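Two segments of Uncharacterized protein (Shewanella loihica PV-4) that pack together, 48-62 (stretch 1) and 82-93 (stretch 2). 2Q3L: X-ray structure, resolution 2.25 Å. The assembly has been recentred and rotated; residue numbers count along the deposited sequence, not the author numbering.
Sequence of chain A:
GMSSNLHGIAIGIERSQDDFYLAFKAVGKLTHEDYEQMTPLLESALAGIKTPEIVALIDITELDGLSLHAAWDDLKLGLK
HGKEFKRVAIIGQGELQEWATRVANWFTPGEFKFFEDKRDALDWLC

Stretch 1 48-62: GIKTPEIVALIDITE
Stretch 2 82-93: GKEFKRVAIIGQ

Two parallel strands, one running through Val55 to Asp59 and the other through Val88 to Ile91, lie side by side with their axes 4.7 Å apart at closest and 13° between directions. Val55 pairs with Arg87, Ala56 with Val88, Leu57 with Ala89, Ile58 with Ile90 and Asp59 with Ile91, CA to CA 4.6 to 5.1 Å. Ile54 pairs instead with Phe85, so Lys86 (phi/psi -88/-36) is the extra residue of a beta bulge; elsewhere the paired residues are extended, phi -88 to -139 and psi 112 to 156.

The hydrogen bonds follow the parallel pattern, in which alternate residues of one strand use both N and O. Ala56 N donates to Arg87 O (3.0 Å) and Ala56 O accepts from Ala89 N (2.9 Å); Ile58 N reaches Ala89 O (3.0 Å) and Ile58 O takes Ile91 N (2.9 Å). Ile60 N closes the ladder on Ile91 O (2.9 Å). At the bulge, Lys86 N bonds Ile54 O (2.9 Å), while Glu84 O accepts Ile54 N (3.0 Å) and, weakly, Glu53 N (3.0 Å).

Side chains alternate between faces. With Ile54, Ala56, Ile58, Phe85, Val88 and Ile90 lies an apolar layer. Phe85 (chi1 -67°, chi2 75°) offers a ring face to Ile54 CB, 4.3 Å from its centroid, and its edge to Ala56, whose small CB sits 3.7 Å from Phe85 CE2. Branched Ile58 (m, t) fills space against Val88 (t), CD1 to CG1 3.7 Å; Ile90 is m, m. On the other face, Leu57 CD1 meets Ile91 CD1 (m, t) at 3.3 Å, and Val55 CG1 covers one face of the Arg87 guanidinium.

Near the end of the first strand, Asp59 (t) OD1 accepts Thr61 N (2.8 Å) and Thr61 OG1 (2.6 Å), where the chain turns a corner. Gly92 fits beside Ile60: an ideal CB would lie 3.2 Å from Ile60 CG1.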

ATOM      1  N   GLY A  48      25.211   8.020  14.489  1.00 54.74           N
ATOM      2  CA  GLY A  48      26.518   8.646  14.593  1.00 55.66           C
ATOM      3  C   GLY A  48      27.221   9.039  13.303  1.00 56.28           C
ATOM      4  O   GLY A  48      28.263   9.675  13.365  1.00 53.58           O
ATOM      5  N   ILE A  49      26.678   8.649  12.143  1.00 55.51           N
ATOM      6  CA  ILE A  49      27.322   8.896  10.852  1.00 55.27           C
ATOM      7  C   ILE A  49      26.865  10.245  10.256  1.00 53.81           C
ATOM      8  O   ILE A  49      25.706  10.465  10.003  1.00 55.64           O
ATOM      9  CB  ILE A  49      27.099   7.711   9.903  1.00 55.58           C
ATOM     10  CG1 ILE A  49      27.772   6.472  10.494  1.00 58.11           C
ATOM     11  CG2 ILE A  49      27.732   7.984   8.498  1.00 54.18           C
ATOM     12  CD1 ILE A  49      27.365   5.194   9.799  1.00 68.95           C
ATOM     13  N   LYS A  50      27.801  11.158  10.061  1.00 53.39           N
ATOM     14  CA  LYS A  50      27.488  12.489   9.539  1.00 56.05           C
ATOM     15  C   LYS A  50      28.390  12.805   8.339  1.00 53.91           C
ATOM     16  O   LYS A  50      28.500  13.962   7.920  1.00 52.43           O
ATOM     17  CB  LYS A  50      27.695  13.548  10.646  1.00 54.69           C
ATOM     18  CG  LYS A  50      26.948  13.290  11.935  1.00 69.35           C
ATOM     19  CD  LYS A  50      27.345  14.330  12.999  1.00 82.80           C
ATOM     20  CE  LYS A  50      26.792  13.999  14.395  1.00 89.80           C
ATOM     21  NZ  LYS A  50      27.495  12.840  15.007  1.00 91.73           N
ATOM     22  N   THR A  51      29.075  11.786   7.823  1.00 52.02           N
ATOM     23  CA  THR A  51      29.976  11.966   6.687  1.00 50.72           C
ATOM     24  C   THR A  51      29.693  10.855   5.691  1.00 50.42           C
ATOM     25  O   THR A  51      29.050   9.859   6.050  1.00 50.35           O
ATOM     26  CB  THR A  51      31.447  11.940   7.105  1.00 49.54           C
ATOM     27  OG1 THR A  51      31.688  10.797   7.913  1.00 51.56           O
ATOM     28  CG2 THR A  51      31.848  13.213   7.928  1.00 53.41           C
ATOM     29  N   PRO A  52      30.100  11.049   4.429  1.00 50.62           N
ATOM     30  CA  PRO A  52      29.793  10.016   3.401  1.00 52.47           C
ATOM     31  C   PRO A  52      30.649   8.765   3.561  1.00 53.12           C
ATOM     32  O   PRO A  52      31.663   8.619   2.916  1.00 51.96           O
ATOM     33  CB  PRO A  52      30.012  10.736   2.060  1.00 49.13           C
ATOM     34  CG  PRO A  52      30.519  12.091   2.368  1.00 55.48           C
ATOM     35  CD  PRO A  52      30.791  12.225   3.870  1.00 50.62           C
ATOM     36  N   GLU A  53      30.189   7.859   4.409  1.00 55.89           N
ATOM     37  CA  GLU A  53      30.950   6.658   4.781  1.00 57.68           C
ATOM     38  C   GLU A  53      30.321   5.354   4.459  1.00 56.79           C
ATOM     39  O   GLU A  53      30.981   4.332   4.447  1.00 58.20           O
ATOM     40  CB  GLU A  53      31.067   6.611   6.311  1.00 55.71           C
ATOM     41  CG  GLU A  53      31.720   7.803   6.907  1.00 63.50           C
ATOM     42  CD  GLU A  53      33.206   7.900   6.618  1.00 59.67           C
ATOM     43  OE1 GLU A  53      33.754   7.080   5.824  1.00 68.75           O
ATOM     44  OE2 GLU A  53      33.814   8.820   7.203  1.00 62.99           O
ATOM     45  N   ILE A  54      29.037   5.383   4.231  1.00 54.71           N
ATOM     46  CA  ILE A  54      28.304   4.172   4.075  1.00 57.60           C
ATOM     47  C   ILE A  54      28.274   3.675   2.648  1.00 53.34           C
ATOM     48  O   ILE A  54      28.137   4.446   1.697  1.00 54.19           O
ATOM     49  CB  ILE A  54      26.881   4.388   4.605  1.00 58.36           C
ATOM     50  CG1 ILE A  54      26.984   4.901   6.029  1.00 65.66           C
ATOM     51  CG2 ILE A  54      26.048   3.102   4.510  1.00 66.79           C
ATOM     52  CD1 ILE A  54      25.691   5.248   6.598  1.00 73.87           C
ATOM     53  N   VAL A  55      28.385   2.364   2.508  1.00 49.11           N
ATOM     54  CA  VAL A  55      28.236   1.763   1.218  1.00 48.68           C
ATOM     55  C   VAL A  55      27.076   0.795   1.340  1.00 48.61           C
ATOM     56  O   VAL A  55      27.005   0.048   2.287  1.00 49.20           O
ATOM     57  CB  VAL A  55      29.554   1.105   0.691  1.00 49.97           C
ATOM     58  CG1 VAL A  55      30.669   2.155   0.634  1.00 47.80           C
ATOM     59  CG2 VAL A  55      30.006  -0.111   1.518  1.00 50.62           C
ATOM     60  N   ALA A  56      26.156   0.822   0.389  1.00 47.37           N
ATOM     61  CA  ALA A  56      25.000  -0.097   0.398  1.00 49.25           C
ATOM     62  C   ALA A  56      24.761  -0.865  -0.906  1.00 47.74           C
ATOM     63  O   ALA A  56      25.197  -0.446  -1.993  1.00 49.32           O
ATOM     64  CB  ALA A  56      23.726   0.691   0.735  1.00 48.71           C
ATOM     65  N   LEU A  57      24.095  -2.001  -0.761  1.00 46.29           N
ATOM     66  CA  LEU A  57      23.615  -2.819  -1.865  1.00 45.36           C
ATOM     67  C   LEU A  57      22.101  -2.878  -1.762  1.00 46.23           C
ATOM     68  O   LEU A  57      21.567  -3.136  -0.676  1.00 45.20           O
ATOM     69  CB  LEU A  57      24.191  -4.240  -1.792  1.00 48.34           C
ATOM     70  CG  LEU A  57      23.785  -5.280  -2.873  1.00 47.17           C
ATOM     71  CD1 LEU A  57      24.843  -6.263  -3.149  1.00 52.29           C
ATOM     72  CD2 LEU A  57      22.547  -6.025  -2.471  1.00 59.36           C
ATOM     73  N   ILE A  58      21.405  -2.667  -2.880  1.00 47.95           N
ATOM     74  CA  ILE A  58      19.927  -2.732  -2.909  1.00 47.70           C
ATOM     75  C   ILE A  58      19.570  -3.671  -4.046  1.00 48.63           C
ATOM     76  O   ILE A  58      19.869  -3.373  -5.206  1.00 47.63           O
ATOM     77  CB  ILE A  58      19.256  -1.359  -3.143  1.00 48.15           C
ATOM     78  CG1 ILE A  58      19.839  -0.303  -2.196  1.00 48.40           C
ATOM     79  CG2 ILE A  58      17.723  -1.452  -2.997  1.00 46.09           C
ATOM     80  CD1 ILE A  58      19.299   1.052  -2.411  1.00 51.47           C
ATOM     81  N   ASP A  59      19.023  -4.833  -3.680  1.00 46.97           N
ATOM     82  CA  ASP A  59      18.591  -5.858  -4.629  1.00 48.67           C
ATOM     83  C   ASP A  59      17.111  -5.542  -4.935  1.00 49.03           C
ATOM     84  O   ASP A  59      16.231  -5.581  -4.054  1.00 42.99           O
ATOM     85  CB  ASP A  59      18.830  -7.264  -4.034  1.00 46.77           C
ATOM     86  CG  ASP A  59      18.290  -8.411  -4.921  1.00 55.79           C
ATOM     87  OD1 ASP A  59      17.466  -8.174  -5.819  1.00 54.85           O
ATOM     88  OD2 ASP A  59      18.658  -9.578  -4.678  1.00 58.77           O
ATOM     89  N   ILE A  60      16.885  -5.136  -6.178  1.00 50.10           N
ATOM     90  CA  ILE A  60      15.559  -4.865  -6.683  1.00 51.03           C
ATOM     91  C   ILE A  60      15.131  -5.908  -7.722  1.00 51.85           C
ATOM     92  O   ILE A  60      14.186  -5.661  -8.471  1.00 50.50           O
ATOM     93  CB  ILE A  60      15.448  -3.421  -7.283  1.00 51.38           C
ATOM     94  CG1 ILE A  60      16.345  -3.231  -8.522  1.00 50.72           C
ATOM     95  CG2 ILE A  60      15.800  -2.386  -6.209  1.00 52.12           C
ATOM     96  CD1 ILE A  60      16.174  -1.839  -9.171  1.00 48.45           C
ATOM     97  N   THR A  61      15.783  -7.074  -7.738  1.00 51.79           N
ATOM     98  CA  THR A  61      15.455  -8.122  -8.706  1.00 53.51           C
ATOM     99  C   THR A  61      13.991  -8.622  -8.609  1.00 55.13           C
ATOM    100  O   THR A  61      13.411  -9.065  -9.612  1.00 54.99           O
ATOM    101  CB  THR A  61      16.389  -9.370  -8.595  1.00 52.32           C
ATOM    102  OG1 THR A  61      16.283  -9.968  -7.281  1.00 48.27           O
ATOM    103  CG2 THR A  61      17.839  -9.009  -8.889  1.00 54.54           C
ATOM    104  N   GLU A  62      13.406  -8.569  -7.414  1.00 55.76           N
ATOM    105  CA  GLU A  62      12.037  -9.053  -7.202  1.00 55.44           C
ATOM    106  C   GLU A  62      11.085  -7.909  -6.810  1.00 55.33           C
ATOM    107  O   GLU A  62      10.006  -8.145  -6.276  1.00 53.83           O
ATOM    108  CB  GLU A  62      12.050 -10.151  -6.141  1.00 56.48           C
ATOM    109  CG  GLU A  62      12.790 -11.414  -6.542  1.00 53.87           C
ATOM    110  CD  GLU A  62      13.002 -12.334  -5.347  1.00 67.16           C
ATOM    111  OE1 GLU A  62      12.271 -12.192  -4.346  1.00 74.29           O
ATOM    112  OE2 GLU A  62      13.911 -13.197  -5.395  1.00 84.85           O
ATOM    113  N   GLY A  82      20.678  10.229   2.735  1.00 45.28           N
ATOM    114  CA  GLY A  82      21.404   9.934   1.526  1.00 43.68           C
ATOM    115  C   GLY A  82      22.807  10.448   1.452  1.00 46.68           C
ATOM    116  O   GLY A  82      23.682   9.814   0.847  1.00 46.01           O
ATOM    117  N   LYS A  83      23.036  11.616   2.050  1.00 48.52           N
ATOM    118  CA  LYS A  83      24.358  12.262   1.991  1.00 48.93           C
ATOM    119  C   LYS A  83      25.415  11.386   2.721  1.00 48.04           C
ATOM    120  O   LYS A  83      26.603  11.517   2.471  1.00 46.61           O
ATOM    121  CB  LYS A  83      24.246  13.701   2.581  1.00 46.67           C
ATOM    122  CG  LYS A  83      25.463  14.636   2.434  1.00 49.70           C
ATOM    123  CD  LYS A  83      25.819  14.921   0.968  1.00 59.03           C
ATOM    124  CE  LYS A  83      27.084  15.832   0.768  1.00 57.07           C
ATOM    125  NZ  LYS A  83      26.926  17.221   1.340  1.00 60.06           N
ATOM    126  N   GLU A  84      24.953  10.505   3.623  1.00 47.83           N
ATOM    127  CA  GLU A  84      25.830   9.626   4.381  1.00 51.16           C
ATOM    128  C   GLU A  84      26.303   8.416   3.612  1.00 50.27           C
ATOM    129  O   GLU A  84      27.181   7.715   4.073  1.00 48.40           O
ATOM    130  CB  GLU A  84      25.191   9.213   5.729  1.00 50.33           C
ATOM    131  CG  GLU A  84      25.346  10.279   6.784  1.00 60.14           C
ATOM    132  CD  GLU A  84      24.522  11.527   6.552  1.00 67.80           C
ATOM    133  OE1 GLU A  84      23.274  11.391   6.560  1.00 79.09           O
ATOM    134  OE2 GLU A  84      25.121  12.642   6.410  1.00 57.39           O
ATOM    135  N   PHE A  85      25.718   8.182   2.437  1.00 51.89           N
ATOM    136  CA  PHE A  85      26.121   7.076   1.536  1.00 50.07           C
ATOM    137  C   PHE A  85      27.062   7.577   0.453  1.00 49.50           C
ATOM    138  O   PHE A  85      26.684   8.505  -0.295  1.00 50.04           O
ATOM    139  CB  PHE A  85      24.891   6.497   0.844  1.00 50.30           C
ATOM    140  CG  PHE A  85      23.973   5.806   1.777  1.00 52.80           C
ATOM    141  CD1 PHE A  85      23.176   6.515   2.612  1.00 50.84           C
ATOM    142  CD2 PHE A  85      23.931   4.427   1.841  1.00 65.87           C
ATOM    143  CE1 PHE A  85      22.350   5.875   3.518  1.00 55.22           C
ATOM    144  CE2 PHE A  85      23.090   3.797   2.730  1.00 65.73           C
ATOM    145  CZ  PHE A  85      22.326   4.531   3.572  1.00 56.03           C
ATOM    146  N   LYS A  86      28.271   6.987   0.366  1.00 46.64           N
ATOM    147  CA  LYS A  86      29.217   7.330  -0.708  1.00 46.28           C
ATOM    148  C   LYS A  86      28.997   6.499  -1.948  1.00 44.88           C
ATOM    149  O   LYS A  86      29.207   6.990  -3.043  1.00 48.29           O
ATOM    150  CB  LYS A  86      30.686   7.204  -0.296  1.00 46.54           C
ATOM    151  CG  LYS A  86      31.130   5.905   0.259  1.00 50.76           C
ATOM    152  CD  LYS A  86      32.605   6.057   0.676  1.00 49.74           C
ATOM    153  CE  LYS A  86      33.073   4.873   1.455  1.00 51.83           C
ATOM    154  NZ  LYS A  86      34.521   5.050   1.802  1.00 53.38           N
ATOM    155  N   ARG A  87      28.632   5.222  -1.782  1.00 47.38           N
ATOM    156  CA  ARG A  87      28.341   4.358  -2.927  1.00 46.79           C
ATOM    157  C   ARG A  87      27.154   3.496  -2.664  1.00 46.41           C
ATOM    158  O   ARG A  87      26.996   2.978  -1.574  1.00 49.09           O
ATOM    159  CB  ARG A  87      29.521   3.440  -3.312  1.00 46.19           C
ATOM    160  CG  ARG A  87      30.774   4.159  -3.747  1.00 44.95           C
ATOM    161  CD  ARG A  87      31.828   3.155  -4.304  1.00 49.63           C
ATOM    162  NE  ARG A  87      32.444   2.401  -3.210  1.00 52.59           N
ATOM    163  CZ  ARG A  87      33.441   2.866  -2.447  1.00 56.21           C
ATOM    164  NH1 ARG A  87      33.935   4.072  -2.663  1.00 56.78           N
ATOM    165  NH2 ARG A  87      33.953   2.130  -1.459  1.00 49.56           N
ATOM    166  N   VAL A  88      26.341   3.335  -3.700  1.00 46.43           N
ATOM    167  CA  VAL A  88      25.199   2.445  -3.688  1.00 47.03           C
ATOM    168  C   VAL A  88      25.172   1.575  -4.969  1.00 47.07           C
ATOM    169  O   VAL A  88      25.090   2.066  -6.101  1.00 46.92           O
ATOM    170  CB  VAL A  88      23.876   3.215  -3.521  1.00 45.05           C
ATOM    171  CG1 VAL A  88      22.726   2.240  -3.289  1.00 47.15           C
ATOM    172  CG2 VAL A  88      23.991   4.166  -2.340  1.00 50.95           C
ATOM    173  N   ALA A  89      25.232   0.273  -4.761  1.00 48.64           N
ATOM    174  CA  ALA A  89      25.152  -0.710  -5.840  1.00 48.47           C
ATOM    175  C   ALA A  89      23.713  -1.168  -5.989  1.00 48.23           C
ATOM    176  O   ALA A  89      23.148  -1.635  -5.038  1.00 47.42           O
ATOM    177  CB  ALA A  89      26.002  -1.916  -5.511  1.00 49.65           C
ATOM    178  N   ILE A  90      23.149  -1.056  -7.191  1.00 48.06           N
ATOM    179  CA  ILE A  90      21.829  -1.563  -7.458  1.00 50.28           C
ATOM    180  C   ILE A  90      21.918  -2.872  -8.224  1.00 48.36           C
ATOM    181  O   ILE A  90      22.538  -2.931  -9.242  1.00 50.89           O
ATOM    182  CB  ILE A  90      21.018  -0.587  -8.301  1.00 50.11           C
ATOM    183  CG1 ILE A  90      20.998   0.805  -7.633  1.00 49.64           C
ATOM    184  CG2 ILE A  90      19.614  -1.109  -8.512  1.00 51.28           C
ATOM    185  CD1 ILE A  90      20.438   0.824  -6.270  1.00 44.30           C
ATOM    186  N   ILE A  91      21.267  -3.907  -7.727  1.00 49.03           N
ATOM    187  CA  ILE A  91      21.252  -5.211  -8.364  1.00 49.83           C
ATOM    188  C   ILE A  91      19.876  -5.453  -8.938  1.00 48.38           C
ATOM    189  O   ILE A  91      18.900  -5.509  -8.207  1.00 47.51           O
ATOM    190  CB  ILE A  91      21.627  -6.312  -7.372  1.00 51.65           C
ATOM    191  CG1 ILE A  91      23.054  -6.057  -6.914  1.00 58.43           C
ATOM    192  CG2 ILE A  91      21.536  -7.709  -8.023  1.00 52.55           C
ATOM    193  CD1 ILE A  91      23.633  -7.145  -6.098  1.00 73.05           C
ATOM    194  N   GLY A  92      19.798  -5.565 -10.256  1.00 47.25           N
ATOM    195  CA  GLY A  92      18.521  -5.825 -10.905  1.00 47.47           C
ATOM    196  C   GLY A  92      18.723  -6.486 -12.249  1.00 48.07           C
ATOM    197  O   GLY A  92      19.730  -7.140 -12.479  1.00 48.38           O
ATOM    198  N   GLN A  93      17.761  -6.333 -13.136  1.00 48.60           N
ATOM    199  CA  GLN A  93      17.862  -6.925 -14.442  1.00 50.06           C
ATOM    200  C   GLN A  93      17.343  -5.959 -15.456  1.00 49.87           C
ATOM    201  O   GLN A  93      16.318  -5.316 -15.233  1.00 52.57           O
ATOM    202  CB  GLN A  93      17.005  -8.201 -14.497  1.00 51.66           C
TER